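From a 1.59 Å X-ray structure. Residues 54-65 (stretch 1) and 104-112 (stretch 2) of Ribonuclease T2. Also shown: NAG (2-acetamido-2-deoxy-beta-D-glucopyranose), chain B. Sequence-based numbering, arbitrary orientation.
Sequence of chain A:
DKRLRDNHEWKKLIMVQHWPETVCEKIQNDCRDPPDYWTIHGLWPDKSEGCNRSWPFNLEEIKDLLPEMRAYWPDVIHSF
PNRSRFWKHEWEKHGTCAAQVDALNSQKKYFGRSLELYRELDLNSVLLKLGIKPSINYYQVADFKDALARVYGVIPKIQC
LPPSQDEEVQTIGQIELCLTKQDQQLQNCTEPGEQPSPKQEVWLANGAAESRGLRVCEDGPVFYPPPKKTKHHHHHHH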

# COMPACT_ATOMS: atom_id res chain seq x y z
N SER A 54 1.00 0.19 -24.79
CA SER A 54 0.42 -0.90 -25.59
C SER A 54 0.12 -2.16 -24.83
O SER A 54 -0.19 -3.17 -25.48
CB SER A 54 1.35 -1.30 -26.75
OG SER A 54 1.69 -0.16 -27.52
N TRP A 55 0.22 -2.15 -23.49
CA TRP A 55 -0.08 -3.37 -22.74
C TRP A 55 -1.16 -3.06 -21.72
O TRP A 55 -0.90 -2.89 -20.55
CB TRP A 55 1.17 -3.88 -22.02
CG TRP A 55 1.12 -5.26 -21.48
CD1 TRP A 55 0.04 -6.12 -21.45
CD2 TRP A 55 2.18 -5.93 -20.79
NE1 TRP A 55 0.39 -7.28 -20.80
CE2 TRP A 55 1.70 -7.18 -20.39
CE3 TRP A 55 3.51 -5.56 -20.47
CZ2 TRP A 55 2.51 -8.11 -19.73
CZ3 TRP A 55 4.31 -6.46 -19.81
CH2 TRP A 55 3.80 -7.72 -19.41
N PRO A 56 -2.40 -2.97 -22.18
CA PRO A 56 -3.47 -2.56 -21.29
C PRO A 56 -3.80 -3.60 -20.24
O PRO A 56 -3.61 -4.82 -20.44
CB PRO A 56 -4.65 -2.37 -22.24
CG PRO A 56 -4.33 -3.31 -23.40
CD PRO A 56 -2.86 -3.15 -23.56
N PHE A 57 -4.31 -3.08 -19.14
CA PHE A 57 -4.90 -3.94 -18.10
C PHE A 57 -5.98 -4.81 -18.73
O PHE A 57 -6.77 -4.33 -19.55
CB PHE A 57 -5.53 -3.05 -17.06
CG PHE A 57 -6.11 -3.79 -15.92
CD1 PHE A 57 -5.31 -4.62 -15.15
CD2 PHE A 57 -7.49 -3.79 -15.71
CE1 PHE A 57 -5.87 -5.38 -14.08
CE2 PHE A 57 -8.05 -4.51 -14.63
CZ PHE A 57 -7.26 -5.28 -13.81
N ASN A 58 -6.00 -6.06 -18.29
CA ASN A 58 -6.99 -7.03 -18.77
C ASN A 58 -7.48 -7.79 -17.52
O ASN A 58 -6.83 -8.70 -17.00
CB ASN A 58 -6.36 -7.96 -19.80
CG ASN A 58 -7.34 -8.96 -20.34
OD1 ASN A 58 -8.48 -9.02 -19.87
ND2 ASN A 58 -6.91 -9.78 -21.32
N LEU A 59 -8.65 -7.39 -17.06
CA LEU A 59 -9.22 -7.97 -15.86
C LEU A 59 -9.32 -9.51 -15.93
O LEU A 59 -9.07 -10.22 -14.97
CB LEU A 59 -10.56 -7.30 -15.59
CG LEU A 59 -11.25 -7.66 -14.28
CD1 LEU A 59 -10.40 -7.22 -13.09
CD2 LEU A 59 -12.64 -6.91 -14.27
N GLU A 60 -9.69 -10.00 -17.10
CA GLU A 60 -9.81 -11.43 -17.32
C GLU A 60 -8.58 -12.23 -16.88
O GLU A 60 -8.70 -13.36 -16.40
CB GLU A 60 -10.11 -11.69 -18.80
CG GLU A 60 -11.49 -11.20 -19.20
N GLU A 61 -7.38 -11.63 -17.03
CA GLU A 61 -6.13 -12.31 -16.70
C GLU A 61 -5.93 -12.57 -15.23
O GLU A 61 -5.17 -13.49 -14.84
CB GLU A 61 -4.97 -11.48 -17.20
CG GLU A 61 -4.89 -11.55 -18.70
CD GLU A 61 -3.69 -10.80 -19.26
OE1 GLU A 61 -2.63 -10.83 -18.61
OE2 GLU A 61 -3.81 -10.20 -20.35
N ILE A 62 -6.60 -11.78 -14.41
CA ILE A 62 -6.44 -11.91 -12.94
C ILE A 62 -7.75 -12.36 -12.28
O ILE A 62 -7.95 -12.19 -11.09
CB ILE A 62 -5.95 -10.61 -12.29
CG1 ILE A 62 -6.91 -9.44 -12.53
CG2 ILE A 62 -4.52 -10.28 -12.82
CD1 ILE A 62 -6.60 -8.25 -11.49
N LYS A 63 -8.67 -12.89 -13.10
CA LYS A 63 -9.96 -13.35 -12.60
C LYS A 63 -9.85 -14.20 -11.31
O LYS A 63 -10.65 -14.04 -10.36
CB LYS A 63 -10.71 -14.09 -13.74
N ASP A 64 -8.84 -15.07 -11.26
CA ASP A 64 -8.68 -15.97 -10.14
C ASP A 64 -8.31 -15.27 -8.89
O ASP A 64 -8.45 -15.82 -7.81
CB ASP A 64 -7.65 -17.08 -10.44
CG ASP A 64 -8.12 -18.02 -11.53
OD1 ASP A 64 -9.26 -17.85 -12.01
OD2 ASP A 64 -7.36 -18.94 -11.93
N LEU A 65 -7.78 -14.05 -9.03
CA LEU A 65 -7.29 -13.34 -7.88
C LEU A 65 -8.32 -12.38 -7.32
O LEU A 65 -8.08 -11.79 -6.28
CB LEU A 65 -6.06 -12.51 -8.29
CG LEU A 65 -4.87 -13.28 -8.86
CD1 LEU A 65 -3.83 -12.24 -9.24
CD2 LEU A 65 -4.25 -14.22 -7.81
N LEU A 104 7.45 -11.06 -12.18
CA LEU A 104 6.34 -10.13 -12.24
C LEU A 104 5.93 -9.87 -13.69
O LEU A 104 5.25 -8.86 -13.96
CB LEU A 104 6.76 -8.77 -11.63
CG LEU A 104 7.31 -8.85 -10.19
CD1 LEU A 104 7.74 -7.48 -9.74
CD2 LEU A 104 6.30 -9.47 -9.24
N ASN A 105 6.32 -10.77 -14.59
CA ASN A 105 6.30 -10.48 -16.03
C ASN A 105 4.97 -10.78 -16.74
O ASN A 105 4.92 -10.90 -17.96
CB ASN A 105 7.53 -11.09 -16.72
CG ASN A 105 7.37 -12.57 -16.98
OD1 ASN A 105 6.42 -13.19 -16.49
ND2 ASN A 105 8.30 -13.16 -17.70
N SER A 106 3.89 -10.83 -15.98
CA SER A 106 2.56 -10.92 -16.57
C SER A 106 1.63 -10.25 -15.59
O SER A 106 1.99 -10.08 -14.46
CB SER A 106 2.13 -12.38 -16.81
OG SER A 106 1.88 -13.05 -15.55
N GLN A 107 0.44 -9.90 -16.04
CA GLN A 107 -0.51 -9.33 -15.13
C GLN A 107 -0.78 -10.26 -13.95
O GLN A 107 -0.80 -9.83 -12.76
CB GLN A 107 -1.79 -8.85 -15.82
CG GLN A 107 -1.43 -7.70 -16.76
CD GLN A 107 -2.60 -7.16 -17.53
OE1 GLN A 107 -3.68 -7.06 -16.98
NE2 GLN A 107 -2.38 -6.78 -18.83
N LYS A 108 -1.01 -11.53 -14.25
CA LYS A 108 -1.33 -12.45 -13.17
C LYS A 108 -0.18 -12.58 -12.18
O LYS A 108 -0.39 -12.68 -10.96
CB LYS A 108 -1.72 -13.83 -13.75
CG LYS A 108 -2.04 -14.82 -12.69
CD LYS A 108 -3.35 -14.58 -12.03
CE LYS A 108 -3.84 -15.92 -11.31
NZ LYS A 108 -4.04 -17.07 -12.23
N LYS A 109 1.04 -12.60 -12.68
CA LYS A 109 2.20 -12.79 -11.82
C LYS A 109 2.45 -11.55 -10.98
O LYS A 109 2.71 -11.67 -9.79
CB LYS A 109 3.44 -13.14 -12.66
CG LYS A 109 3.41 -14.59 -13.08
CD LYS A 109 4.45 -14.88 -14.21
CE LYS A 109 5.86 -14.83 -13.65
NZ LYS A 109 6.78 -15.33 -14.82
N TYR A 110 2.34 -10.37 -11.59
CA TYR A 110 2.50 -9.15 -10.85
C TYR A 110 1.45 -9.00 -9.74
O TYR A 110 1.77 -8.72 -8.60
CB TYR A 110 2.36 -7.99 -11.87
CG TYR A 110 2.30 -6.65 -11.23
CD1 TYR A 110 3.45 -6.07 -10.71
CD2 TYR A 110 1.10 -5.96 -11.11
CE1 TYR A 110 3.42 -4.81 -10.12
CE2 TYR A 110 1.08 -4.71 -10.52
CZ TYR A 110 2.28 -4.15 -10.07
OH TYR A 110 2.27 -2.89 -9.47
N PHE A 111 0.17 -9.08 -10.11
CA PHE A 111 -0.81 -8.92 -9.07
C PHE A 111 -0.76 -10.07 -8.07
O PHE A 111 -0.94 -9.81 -6.86
CB PHE A 111 -2.21 -8.79 -9.70
CG PHE A 111 -2.46 -7.46 -10.29
CD1 PHE A 111 -2.83 -6.40 -9.49
CD2 PHE A 111 -2.41 -7.27 -11.67
CE1 PHE A 111 -3.09 -5.14 -10.08
CE2 PHE A 111 -2.63 -6.04 -12.25
CZ PHE A 111 -2.99 -4.98 -11.48
N GLY A 112 -0.44 -11.29 -8.52
CA GLY A 112 -0.43 -12.40 -7.60
C GLY A 112 0.73 -12.25 -6.64
O GLY A 112 0.59 -12.58 -5.44
C1 NAG B . 4.63 -3.98 -24.36
C2 NAG B . 6.03 -4.53 -24.64
C3 NAG B . 5.95 -5.62 -25.72
C4 NAG B . 4.89 -6.69 -25.40
C5 NAG B . 3.57 -5.98 -25.10
C6 NAG B . 2.51 -6.95 -24.55
C7 NAG B . 7.92 -3.05 -24.32
C8 NAG B . 8.78 -1.93 -24.81
N2 NAG B . 6.89 -3.44 -25.11
O3 NAG B . 7.21 -6.22 -26.02
O4 NAG B . 4.67 -7.52 -26.52
O5 NAG B . 3.82 -5.09 -24.02
O6 NAG B . 3.14 -7.72 -23.54
O7 NAG B . 8.14 -3.60 -23.27
O HOH W 1 -1.51 -12.55 -16.84
O HOH W 2 -0.26 -10.15 -18.87
O HOH W 3 -6.63 -15.62 -12.93

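The first stretch runs as an extended loop from Ser-54 to Asn-58 and then tightens into a 3-10 segment, while the second turns through Asn-105 and Ser-106 into a helix that starts at Gln-107. The backbones come closest where Ile-62 CA lies 5.1 Å from Lys-108 CA; farther along, Leu-65 CA and Gly-112 CA are 6.9 Å apart. Together the two surfaces bury 619 Å².

The most prominent bump is Gln-107, whose side chain reaches from the first turn of the helix into the hollow formed by the loop at Trp-55 to Asn-58. Its amide is read at both ends by main chain: NE2 donates to Pro-56 O at 2.8 Å, and OE1 accepts from Asn-58 N, also at 2.8 Å. A single carboxamide thus satisfies a carbonyl and an amide two residues apart, and these bonds fix which way round its end group sits. Trp-55 NE1 approaches Gln-107 NE2 to 3.4 Å, but both are donors and no bond forms. The indole instead packs against the turn before the helix, its edge meeting Asn-105 O 3.7 Å from CH2, while NAG O6 lies over one face, 3.4 Å from Trp-55 CD2.

Beyond the glutamine, the contact becomes apolar. The Phe-57 side chain starts out sideways, yet its ring swings nearer to the helix and brings CE1 within 3.8 Å of Phe-111 CE2; the rings meet obliquely, with planes at 67°. Ile-62 fits beside Phe-111, with CD1 over one ring face and CG2 3.9 Å from Phe-111 CD2. The same CG2 nestles against the helix backbone, 3.7 Å from Gln-107 O. Leu-65 fills the next depression: its CD1 touches Phe-111 CB at 3.8 Å, Lys-108 CD at 3.7 Å and Gly-112 N at 3.6 Å. Glycine leaves the backbone bare at this last contact.

Polar groups and water complete the fit. Glu-61 points toward the start of the helix, where backbone amides lack partners from a preceding turn. Two waters bridge its carboxylate to them: both donate to Glu-61 OE1, one accepting from Lys-108 N and the other from Gln-107 N. Ser-106 OG caps the same end by accepting from Lys-109 N at 3.0 Å. Lys-108 lays its aliphatic chain along the 3-10 segment, with CD 3.5 Å from Glu-61 O, and its NZ forms a long salt bridge to Asp-64 OD2 at 3.8 Å. A third water links Lys-108 NZ with Glu-61 O and Asp-64 N.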